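Local coordinates for protein Ufm1-specific protease (Caenorhabditis elegans, PDB 5EJJ) that cleaves the peptide bond at the C-terminal glycine of the ubiquitin-like modifier Ufm1, as a thiol protease, and is needed to localise certain odorant receptors to cilia, at residues M11-N14 against Y15-L18; A54-T58 against E59-Q63; L95-T98 against S99-E103; P296-V299 against S300-L304; R319-L322 against H323-N327. All coordinates share one frame; numbering follows the deposited sequence.

Interaction 1 of 5, residues M11-N14 against Y15-L18; sequences MFQN and YANL
Q13 and N17 meet on the looser, partly exposed flank of the helix, where NE2 of Q13 reaches OD1 of N17 at 2.7 Å. The N-H points poorly, at 128°, so this bond is weak, and the two amide planes stand 70° apart instead of lying flush. Q13 sets off anti to its own N (chi1 -179°) and then bends at chi2, which swings its amide over the next turn; its OE1 has a stronger partner in R105. The ND2 of N17 faces the other way, to a weak bond with the carbonyl of N327. Replacing N17 with a leucine would probably leave both Q13 NE2 and the N327 carbonyl without this amide mate. The segment is a middle stretch of helix 8-19, an amphipathic helix with regular i to i+4 bonding: A16 N gives to F12 O at 2.8 Å, and L18 N to N14 O at 3.0 Å. Its tight flank carries M11, F12, Y15 and L18, all buried. M11 and L18 press on strand 45-53, F12 and Y15 on helix 99-104, and the Y15 ring meets F51 edge-to-face. N14, between the flanks, sends ND2 to the V49 carbonyl.

Interaction 2 of 5, residues A54-T58 against E59-Q63; sequences AEDLT and ESNRQ
T58 is the N-cap of helix 59-68 in the N-terminal MPN domain, and its contact with N61 is a worked case of how a threonine starts a helix. The first turn of any helix has N-H groups with no preceding carbonyl to receive them; here T58 OG1 takes the N-H of N61 at 3.2 Å, along a fairly straight line of 153°. The hydroxyl can do so because it is placed between the backbone N and the carbonyl carbon (chi1 55°), which turns it over the start of the helix. The carbonyl of the same residue serves as well: T58 O accepts from R62 N at 3.1 Å, in the carbonyl plane, and takes a second, weak bond from N61 N.

Before the cap, the loop leaving strand 45-53 folds back on the helix, so that D56 O lies 3.5 Å from CB of N61. The carboxylate of D56 has its main partner beyond this turn, in a salt bridge with R321, while N61 also rests on R321 and L325 of helix 312-325.

On the exposed side of the turn, E59 sits in the first turn, where a negative group would probably be favoured by the partial positive charge of the helix end. R62, which also pairs with E66, grips E59 side-on with two nitrogens on a single oxygen: NE lies 2.8 Å from E59 OE2, and NH2 lies 2.6 Å from that same E59 OE2, approaching on its syn lone pair.

Interaction 3 of 5, residues L95-T98 against S99-E103; sequences LQLT and SRMLE
M101 lays its whole side chain back along T98 and the end of the strand before it, and can be followed atom by atom. CB lies beside the threonine hydroxyl, 3.0 Å from T98 OG1. The chain continues with CG anti to the backbone N (chi1 170°), a setting that carries it back toward the strand. SD then packs on L97, 3.6 Å from its CD2, the two side chains crossing at about a right angle. A bend at chi3 turns the terminal methyl over the backbone: CE stands 3.7 Å from T98 N, with the carbonyl oxygen of Q96 and CG2 of T98 only slightly farther away.

This is the junction where strand 94-97, an outermost strand of the four-stranded mixed sheet of the MPN domain, passes directly into helix 99-104. The two segment axes stand at 89°, so the chain makes a right-angled corner, and T98 is the N-cap at its apex. T98 OG1 accepts from M101 N at 2.8 Å, the N-H pointing almost straight at it (163°), and T98 O accepts from L102 N at 3.1 Å. A valine at T98 would probably leave the M101 N-H without its capping acceptor and weaken the start of the helix.

L102 meets the same leucine as M101 does: its CD2 packs 4.0 Å from CD1 of L97. S99, at the first helical position, has a hydrogen-bond partner for its hydroxyl in D82, just past strand 74-81.

Interaction 4 of 5, residues P296-V299 against S300-L304; sequences PGWV and SLLHL
W298 turns its six-membered ring back beside S300 O and L302 in the loop of a beta-hairpin, whose antiparallel strands are 289-293 and 302-306. The local contact lies about 6 Å, centre to centre, from the centre of the chain and shows how one large ring can fill the angle between a hairpin loop and the strand that follows.

The apolar part involves the six-membered half of the indole. CZ3 of W298 comes within 3.6 Å of CB of L302, while CH2 of W298 lies 3.9 Å from CD1 of L302. Because CG of L302 is anti to its backbone N (chi1 168°), the branch extends past the end of the indole, and the two side chains pass at a slant. The same leucine goes on to F326, and the indole also meets the ring of H48 obliquely.

The polar part is made by backbone carbonyls at the rim of the ring. S300 O and L301 O both lie near the indole plane, at its carbon edge, so they border the ring without covering a face. S300 itself turns its side chain away, to a weak hydrogen bond with S70.

Backbone shape prepares the turn. G297 adopts phi 100° and psi -31°, where a CB would press on the carbonyl oxygen of P296. From there the chain brings the indole round until W298 CE3 stands 3.2 Å from S300 O.

Interaction 5 of 5, residues R319-L322 against H323-N327; sequences RIRL and HKLFN
From R319 to L325 the backbone forms the last turns of helix 312-325, with i to i+4 bonds such as L325 N to R321 O at 3.0 Å; F326 is the first residue to leave helical angles, though its N-H still reaches L322 O, F326 N lying 2.9 Å from it, and N327 turns left-handed. The side chains add to this frame in three ways.

H323 doubles the grip on one carbonyl. Its backbone N-H and its ring ND1 both give to R319 O, the ND1 bond being 2.8 Å long, and they arrive from opposite faces of the carbonyl plane. With CG beside the backbone N (chi1 -85°), the imidazole folds back along the helix; its donor stands 50° out of that plane, so it does not use a lone pair.

On the next flank, CD1 of L325 covers one face of the R321 guanidinium, 4.0 Å from NE of R321, toward the rim. R321 is held at its polar end by a salt bridge with D56. I320 and K324 simply run side by side outward.

The apolar stripe comes last: CD2 of L322 touches CD1 of L325 at 4.0 Å and CE1 of F326 at 4.2 Å, L322 and F326 pointing the same way. It packs on strand 302-306 and helix 59-68. A charged flank beside a leucine and phenylalanine stripe is the pattern of an amphipathic helix lying against a domain core.

Interaction 4 is the most buried of the five and interaction 2 the most exposed; 1, 3 and 5 fall between, partly buried. Interactions 2 and 3 share one chemistry, a threonine N-cap, but the first is bordered by salt bridges on the surface and the second by leucine and methionine. Interactions 1 and 5 are both helix turns, joined by a weak N17 to N327 bond. Interaction 5 is the hub: D56 to R321 ties it to interaction 2, while L322 and F326 pack on L302 and L304 of interaction 4. F12 and Y15 of interaction 1 pack on L102 of interaction 3, joining helix 8-19 to helix 99-104.

Interaction 1 of 5, residues M11-N14 against Y15-L18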
# COMPACT_ATOMS: atom_id res chain seq x y z
N MET A 11 13.37 -4.60 -9.68
CA MET A 11 13.17 -5.26 -10.97
C MET A 11 13.20 -6.78 -10.88
O MET A 11 12.25 -7.42 -11.30
CB MET A 11 14.21 -4.81 -11.98
CG MET A 11 14.11 -5.53 -13.32
SD MET A 11 15.35 -5.00 -14.55
CE MET A 11 16.88 -5.44 -13.74
N PHE A 12 14.29 -7.34 -10.33
CA PHE A 12 14.45 -8.78 -10.15
C PHE A 12 13.26 -9.38 -9.41
O PHE A 12 12.72 -10.41 -9.79
CB PHE A 12 15.71 -9.10 -9.34
CG PHE A 12 16.98 -8.73 -10.03
CD1 PHE A 12 17.08 -8.80 -11.42
CD2 PHE A 12 18.06 -8.27 -9.31
CE1 PHE A 12 18.24 -8.43 -12.08
CE2 PHE A 12 19.22 -7.90 -9.96
CZ PHE A 12 19.31 -7.98 -11.35
N GLN A 13 12.88 -8.71 -8.33
CA GLN A 13 11.73 -9.15 -7.56
C GLN A 13 10.45 -9.15 -8.38
O GLN A 13 9.55 -9.93 -8.14
CB GLN A 13 11.55 -8.26 -6.35
CG GLN A 13 10.40 -8.68 -5.50
CD GLN A 13 10.64 -10.04 -4.92
OE1 GLN A 13 11.78 -10.37 -4.56
NE2 GLN A 13 9.60 -10.85 -4.84
N ASN A 14 10.35 -8.25 -9.36
CA ASN A 14 9.14 -8.24 -10.16
C ASN A 14 9.11 -9.46 -11.06
O ASN A 14 8.08 -10.13 -11.14
CB ASN A 14 9.04 -6.97 -10.97
CG ASN A 14 8.30 -5.86 -10.24
OD1 ASN A 14 7.83 -6.02 -9.11
ND2 ASN A 14 8.21 -4.71 -10.90
N TYR A 15 10.23 -9.76 -11.71
CA TYR A 15 10.38 -10.97 -12.51
C TYR A 15 10.09 -12.19 -11.66
O TYR A 15 9.43 -13.14 -12.11
CB TYR A 15 11.80 -11.11 -13.03
CG TYR A 15 11.98 -12.33 -13.91
CD1 TYR A 15 12.32 -13.56 -13.36
CD2 TYR A 15 11.83 -12.24 -15.30
CE1 TYR A 15 12.49 -14.67 -14.16
CE2 TYR A 15 12.01 -13.35 -16.11
CZ TYR A 15 12.33 -14.58 -15.54
OH TYR A 15 12.51 -15.70 -16.33
N ALA A 16 10.62 -12.16 -10.44
CA ALA A 16 10.33 -13.19 -9.47
C ALA A 16 8.83 -13.39 -9.36
O ALA A 16 8.36 -14.52 -9.50
CB ALA A 16 10.93 -12.81 -8.11
N ASN A 17 8.08 -12.31 -9.15
CA ASN A 17 6.64 -12.43 -8.89
C ASN A 17 5.83 -12.95 -10.09
O ASN A 17 4.89 -13.71 -9.91
CB ASN A 17 6.05 -11.11 -8.42
CG ASN A 17 6.63 -10.64 -7.13
OD1 ASN A 17 7.63 -11.18 -6.69
ND2 ASN A 17 6.02 -9.63 -6.51
N LEU A 18 6.19 -12.51 -11.29
CA LEU A 18 5.48 -12.96 -12.48
C LEU A 18 5.70 -14.44 -12.61
O LEU A 18 4.75 -15.21 -12.81
CB LEU A 18 6.04 -12.29 -13.72
CG LEU A 18 5.32 -12.68 -15.01
CD1 LEU A 18 3.86 -12.33 -14.89
CD2 LEU A 18 5.96 -11.98 -16.18

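Interaction 2 of 5, residues A54-T58 against E59-Q63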
# COMPACT_ATOMS: atom_id res chain seq x y z
N ALA A 54 4.22 -13.09 -23.76
CA ALA A 54 3.99 -12.46 -25.05
C ALA A 54 2.54 -12.11 -25.36
O ALA A 54 2.30 -11.15 -26.12
CB ALA A 54 4.59 -13.30 -26.16
N GLU A 55 1.59 -12.85 -24.80
CA GLU A 55 0.16 -12.52 -24.98
C GLU A 55 -0.06 -11.08 -24.56
O GLU A 55 -0.66 -10.29 -25.30
CB GLU A 55 -0.77 -13.38 -24.12
CG GLU A 55 -0.55 -14.85 -24.19
CD GLU A 55 0.24 -15.35 -23.00
OE1 GLU A 55 1.48 -15.49 -23.14
OE2 GLU A 55 -0.38 -15.60 -21.93
N ASP A 56 0.44 -10.74 -23.38
CA ASP A 56 0.13 -9.47 -22.74
C ASP A 56 1.00 -8.31 -23.19
O ASP A 56 0.85 -7.21 -22.68
CB ASP A 56 0.18 -9.63 -21.23
CG ASP A 56 -0.59 -10.86 -20.74
OD1 ASP A 56 -1.85 -10.81 -20.71
OD2 ASP A 56 0.07 -11.87 -20.39
N LEU A 57 1.90 -8.54 -24.14
CA LEU A 57 2.70 -7.43 -24.68
C LEU A 57 1.96 -6.65 -25.76
O LEU A 57 2.58 -6.12 -26.69
CB LEU A 57 4.05 -7.91 -25.20
CG LEU A 57 4.94 -8.46 -24.10
CD1 LEU A 57 6.16 -9.13 -24.68
CD2 LEU A 57 5.36 -7.36 -23.14
N THR A 58 0.63 -6.59 -25.61
CA THR A 58 -0.26 -5.83 -26.48
C THR A 58 -0.25 -4.35 -26.14
O THR A 58 -0.13 -3.97 -24.98
CB THR A 58 -1.71 -6.30 -26.30
OG1 THR A 58 -2.08 -6.21 -24.92
CG2 THR A 58 -1.87 -7.74 -26.74
N GLU A 59 -0.41 -3.51 -27.16
CA GLU A 59 -0.65 -2.08 -26.96
C GLU A 59 -1.82 -1.80 -26.03
O GLU A 59 -1.84 -0.78 -25.34
CB GLU A 59 -0.90 -1.39 -28.30
CG GLU A 59 0.09 -0.29 -28.62
CD GLU A 59 -0.31 1.06 -28.04
OE1 GLU A 59 -1.39 1.57 -28.42
OE2 GLU A 59 0.45 1.61 -27.20
N SER A 60 -2.80 -2.70 -26.00
CA SER A 60 -3.96 -2.54 -25.12
C SER A 60 -3.56 -2.59 -23.66
O SER A 60 -4.04 -1.78 -22.85
CB SER A 60 -5.03 -3.61 -25.39
OG SER A 60 -5.22 -3.79 -26.78
N ASN A 61 -2.69 -3.54 -23.32
CA ASN A 61 -2.23 -3.67 -21.94
C ASN A 61 -1.22 -2.60 -21.57
O ASN A 61 -1.15 -2.20 -20.42
CB ASN A 61 -1.71 -5.08 -21.63
CG ASN A 61 -2.84 -6.08 -21.35
OD1 ASN A 61 -3.94 -5.68 -20.96
ND2 ASN A 61 -2.58 -7.38 -21.54
N ARG A 62 -0.46 -2.11 -22.54
CA ARG A 62 0.50 -1.06 -22.24
C ARG A 62 -0.28 0.14 -21.75
O ARG A 62 0.05 0.73 -20.73
CB ARG A 62 1.33 -0.69 -23.46
CG ARG A 62 2.58 0.12 -23.12
CD ARG A 62 3.15 0.92 -24.32
NE ARG A 62 2.15 1.74 -25.04
CZ ARG A 62 1.47 2.78 -24.53
NH1 ARG A 62 1.63 3.18 -23.27
NH2 ARG A 62 0.60 3.43 -25.30
N GLN A 63 -1.34 0.48 -22.46
CA GLN A 63 -2.19 1.60 -22.09
C GLN A 63 -2.91 1.36 -20.77
O GLN A 63 -3.17 2.30 -20.03
CB GLN A 63 -3.23 1.86 -23.16
CG GLN A 63 -2.68 2.25 -24.51
CD GLN A 63 -3.78 2.37 -25.54
OE1 GLN A 63 -4.97 2.30 -25.21
NE2 GLN A 63 -3.39 2.55 -26.79

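Interaction 3 of 5, residues L95-T98 against S99-E103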
# COMPACT_ATOMS: atom_id res chain seq x y z
N LEU A 95 16.16 -2.52 -22.19
CA LEU A 95 17.00 -3.24 -21.25
C LEU A 95 17.37 -4.58 -21.87
O LEU A 95 16.51 -5.27 -22.47
CB LEU A 95 16.31 -3.46 -19.90
CG LEU A 95 15.90 -2.25 -19.05
CD1 LEU A 95 15.23 -2.74 -17.78
CD2 LEU A 95 17.10 -1.39 -18.73
N GLN A 96 18.64 -4.95 -21.76
CA GLN A 96 19.06 -6.27 -22.19
C GLN A 96 19.17 -7.17 -20.98
O GLN A 96 19.82 -6.83 -19.99
CB GLN A 96 20.37 -6.20 -22.96
CG GLN A 96 20.26 -5.35 -24.22
CD GLN A 96 19.19 -5.87 -25.17
OE1 GLN A 96 18.93 -7.08 -25.24
NE2 GLN A 96 18.56 -4.96 -25.90
N LEU A 97 18.50 -8.31 -21.03
CA LEU A 97 18.39 -9.16 -19.86
C LEU A 97 18.61 -10.62 -20.21
O LEU A 97 18.41 -11.02 -21.35
CB LEU A 97 17.00 -9.02 -19.23
CG LEU A 97 16.54 -7.67 -18.69
CD1 LEU A 97 15.20 -7.86 -17.98
CD2 LEU A 97 17.58 -7.08 -17.76
N THR A 98 19.03 -11.40 -19.21
CA THR A 98 19.19 -12.83 -19.38
C THR A 98 18.44 -13.51 -18.25
O THR A 98 18.20 -12.90 -17.20
CB THR A 98 20.66 -13.24 -19.29
OG1 THR A 98 21.05 -13.29 -17.91
CG2 THR A 98 21.54 -12.24 -20.04
N SER A 99 18.08 -14.78 -18.45
CA SER A 99 17.35 -15.52 -17.41
C SER A 99 18.30 -15.90 -16.28
O SER A 99 17.86 -16.12 -15.14
CB SER A 99 16.68 -16.75 -18.00
OG SER A 99 15.52 -16.40 -18.75
N ARG A 100 19.59 -15.99 -16.61
CA ARG A 100 20.63 -16.25 -15.63
C ARG A 100 20.59 -15.08 -14.66
O ARG A 100 20.33 -15.26 -13.46
CB ARG A 100 22.01 -16.30 -16.32
CG ARG A 100 23.05 -17.24 -15.67
CD ARG A 100 24.43 -16.58 -15.47
NE ARG A 100 24.99 -15.98 -16.69
CZ ARG A 100 26.20 -15.41 -16.79
NH1 ARG A 100 27.02 -15.36 -15.74
NH2 ARG A 100 26.61 -14.89 -17.95
N MET A 101 20.81 -13.89 -15.21
CA MET A 101 20.87 -12.64 -14.47
C MET A 101 19.66 -12.47 -13.56
O MET A 101 19.80 -12.16 -12.38
CB MET A 101 20.91 -11.50 -15.48
CG MET A 101 20.74 -10.12 -14.92
SD MET A 101 20.14 -9.04 -16.23
CE MET A 101 21.42 -9.20 -17.46
N LEU A 102 18.49 -12.70 -14.14
CA LEU A 102 17.23 -12.54 -13.43
C LEU A 102 17.08 -13.49 -12.25
O LEU A 102 16.77 -13.07 -11.13
CB LEU A 102 16.06 -12.71 -14.40
CG LEU A 102 15.39 -11.44 -14.95
CD1 LEU A 102 16.16 -10.18 -14.57
CD2 LEU A 102 15.21 -11.52 -16.46
N GLU A 103 17.30 -14.78 -12.49
CA GLU A 103 17.05 -15.76 -11.45
C GLU A 103 18.13 -15.72 -10.37
O GLU A 103 17.84 -15.89 -9.19
CB GLU A 103 16.81 -17.14 -12.08
CG GLU A 103 15.50 -17.15 -12.91
CD GLU A 103 15.21 -18.47 -13.65
OE1 GLU A 103 15.99 -19.44 -13.50
OE2 GLU A 103 14.18 -18.52 -14.39

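Interaction 4 of 5, residues P296-V299 against S300-L304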
# COMPACT_ATOMS: atom_id res chain seq x y z
N PRO A 296 3.30 -3.88 -2.01
CA PRO A 296 4.55 -4.17 -1.31
C PRO A 296 5.74 -3.92 -2.22
O PRO A 296 5.78 -4.42 -3.35
CB PRO A 296 4.42 -5.67 -0.99
CG PRO A 296 3.44 -6.19 -1.97
CD PRO A 296 2.44 -5.07 -2.10
N GLY A 297 6.67 -3.10 -1.75
CA GLY A 297 7.91 -2.87 -2.47
C GLY A 297 7.90 -1.59 -3.24
O GLY A 297 8.95 -0.96 -3.44
N TRP A 298 6.70 -1.21 -3.70
CA TRP A 298 6.51 -0.02 -4.55
C TRP A 298 6.82 1.33 -3.88
O TRP A 298 6.63 1.51 -2.69
CB TRP A 298 5.08 -0.00 -5.03
CG TRP A 298 4.78 -0.94 -6.12
CD1 TRP A 298 5.27 -2.19 -6.29
CD2 TRP A 298 3.92 -0.69 -7.23
NE1 TRP A 298 4.75 -2.75 -7.44
CE2 TRP A 298 3.93 -1.84 -8.03
CE3 TRP A 298 3.14 0.40 -7.62
CZ2 TRP A 298 3.19 -1.93 -9.20
CZ3 TRP A 298 2.42 0.31 -8.77
CH2 TRP A 298 2.45 -0.85 -9.55
N VAL A 299 7.29 2.28 -4.66
CA VAL A 299 7.63 3.58 -4.10
C VAL A 299 6.85 4.69 -4.78
O VAL A 299 7.11 5.87 -4.56
CB VAL A 299 9.12 3.89 -4.23
CG1 VAL A 299 9.89 2.90 -3.45
CG2 VAL A 299 9.53 3.82 -5.69
N SER A 300 5.91 4.31 -5.63
CA SER A 300 4.95 5.25 -6.16
C SER A 300 3.64 4.45 -6.12
O SER A 300 3.67 3.22 -6.16
CB SER A 300 5.36 5.69 -7.57
OG SER A 300 4.27 6.23 -8.33
N LEU A 301 2.51 5.16 -6.03
CA LEU A 301 1.20 4.54 -5.84
C LEU A 301 0.67 3.86 -7.09
O LEU A 301 1.19 4.07 -8.18
CB LEU A 301 0.21 5.60 -5.36
CG LEU A 301 0.58 6.30 -4.05
CD1 LEU A 301 -0.26 7.55 -3.84
CD2 LEU A 301 0.40 5.34 -2.88
N LEU A 302 -0.37 3.06 -6.92
CA LEU A 302 -1.06 2.35 -8.00
C LEU A 302 -2.52 2.76 -7.95
O LEU A 302 -3.14 2.72 -6.89
CB LEU A 302 -0.97 0.85 -7.78
CG LEU A 302 -1.85 -0.09 -8.62
CD1 LEU A 302 -1.39 -0.21 -10.04
CD2 LEU A 302 -1.79 -1.44 -8.02
N HIS A 303 -3.08 3.13 -9.11
CA HIS A 303 -4.40 3.74 -9.15
C HIS A 303 -5.34 2.92 -9.99
O HIS A 303 -5.05 2.63 -11.13
CB HIS A 303 -4.31 5.13 -9.73
CG HIS A 303 -3.18 5.93 -9.18
ND1 HIS A 303 -3.38 6.95 -8.27
CD2 HIS A 303 -1.85 5.88 -9.42
CE1 HIS A 303 -2.21 7.48 -7.97
NE2 HIS A 303 -1.27 6.85 -8.65
N LEU A 304 -6.49 2.55 -9.45
CA LEU A 304 -7.35 1.64 -10.17
C LEU A 304 -8.81 1.95 -9.94
O LEU A 304 -9.23 2.29 -8.83
CB LEU A 304 -7.07 0.20 -9.74
CG LEU A 304 -5.67 -0.36 -9.97
CD1 LEU A 304 -5.56 -1.71 -9.30
CD2 LEU A 304 -5.37 -0.46 -11.45

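Interaction 5 of 5, residues R319-L322 against H323-N327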
# COMPACT_ATOMS: atom_id res chain seq x y z
N ARG A 319 -8.65 -9.47 -9.71
CA ARG A 319 -7.57 -9.32 -8.77
C ARG A 319 -6.39 -10.19 -9.19
O ARG A 319 -5.25 -9.73 -9.23
CB ARG A 319 -8.05 -9.63 -7.36
CG ARG A 319 -8.22 -8.38 -6.54
CD ARG A 319 -9.40 -8.47 -5.61
NE ARG A 319 -9.32 -9.64 -4.76
CZ ARG A 319 -10.33 -10.47 -4.52
NH1 ARG A 319 -11.53 -10.26 -5.08
NH2 ARG A 319 -10.14 -11.52 -3.71
N ILE A 320 -6.64 -11.44 -9.54
CA ILE A 320 -5.56 -12.31 -9.99
C ILE A 320 -4.92 -11.78 -11.27
O ILE A 320 -3.70 -11.72 -11.39
CB ILE A 320 -6.04 -13.78 -10.15
CG1 ILE A 320 -6.07 -14.45 -8.79
CG2 ILE A 320 -5.13 -14.56 -11.09
CD1 ILE A 320 -7.27 -15.30 -8.60
N ARG A 321 -5.75 -11.37 -12.21
CA ARG A 321 -5.27 -10.84 -13.47
C ARG A 321 -4.38 -9.65 -13.18
O ARG A 321 -3.26 -9.54 -13.70
CB ARG A 321 -6.44 -10.43 -14.34
CG ARG A 321 -6.10 -9.55 -15.51
CD ARG A 321 -5.81 -10.34 -16.78
NE ARG A 321 -5.89 -9.47 -17.96
CZ ARG A 321 -5.03 -9.52 -18.98
NH1 ARG A 321 -4.02 -10.39 -18.97
NH2 ARG A 321 -5.18 -8.68 -20.01
N LEU A 322 -4.87 -8.77 -12.31
CA LEU A 322 -4.14 -7.57 -11.95
C LEU A 322 -2.79 -7.88 -11.31
O LEU A 322 -1.81 -7.22 -11.63
CB LEU A 322 -4.98 -6.66 -11.07
CG LEU A 322 -6.06 -5.82 -11.75
CD1 LEU A 322 -6.31 -4.61 -10.93
CD2 LEU A 322 -5.66 -5.39 -13.13
N HIS A 323 -2.73 -8.89 -10.43
CA HIS A 323 -1.47 -9.36 -9.85
C HIS A 323 -0.43 -9.70 -10.93
O HIS A 323 0.75 -9.34 -10.84
CB HIS A 323 -1.69 -10.57 -8.95
CG HIS A 323 -2.08 -10.24 -7.55
ND1 HIS A 323 -3.27 -9.61 -7.23
CD2 HIS A 323 -1.45 -10.45 -6.37
CE1 HIS A 323 -3.35 -9.45 -5.92
NE2 HIS A 323 -2.25 -9.95 -5.37
N LYS A 324 -0.87 -10.39 -11.97
CA LYS A 324 0.03 -10.73 -13.07
C LYS A 324 0.47 -9.50 -13.86
O LYS A 324 1.62 -9.42 -14.31
CB LYS A 324 -0.63 -11.77 -14.00
CG LYS A 324 -0.62 -13.17 -13.44
CD LYS A 324 -1.47 -14.13 -14.25
CE LYS A 324 -1.96 -15.29 -13.38
NZ LYS A 324 -2.91 -16.19 -14.09
N LEU A 325 -0.45 -8.56 -14.05
CA LEU A 325 -0.17 -7.41 -14.88
C LEU A 325 0.81 -6.48 -14.20
O LEU A 325 1.74 -5.96 -14.85
CB LEU A 325 -1.45 -6.67 -15.22
CG LEU A 325 -2.33 -7.34 -16.26
CD1 LEU A 325 -3.63 -6.55 -16.41
CD2 LEU A 325 -1.60 -7.43 -17.58
N PHE A 326 0.63 -6.30 -12.89
CA PHE A 326 1.47 -5.42 -12.11
C PHE A 326 2.59 -6.14 -11.35
O PHE A 326 3.19 -5.57 -10.43
CB PHE A 326 0.62 -4.58 -11.17
CG PHE A 326 -0.24 -3.62 -11.89
CD1 PHE A 326 -1.62 -3.74 -11.88
CD2 PHE A 326 0.34 -2.61 -12.65
CE1 PHE A 326 -2.39 -2.87 -12.58
CE2 PHE A 326 -0.43 -1.74 -13.35
CZ PHE A 326 -1.79 -1.86 -13.33
N ASN A 327 2.87 -7.38 -11.76
CA ASN A 327 3.88 -8.24 -11.15
C ASN A 327 3.79 -8.23 -9.64
O ASN A 327 4.81 -8.12 -8.96
CB ASN A 327 5.29 -7.85 -11.58
CG ASN A 327 5.51 -7.99 -13.07
OD1 ASN A 327 6.55 -7.57 -13.59
ND2 ASN A 327 4.55 -8.55 -13.77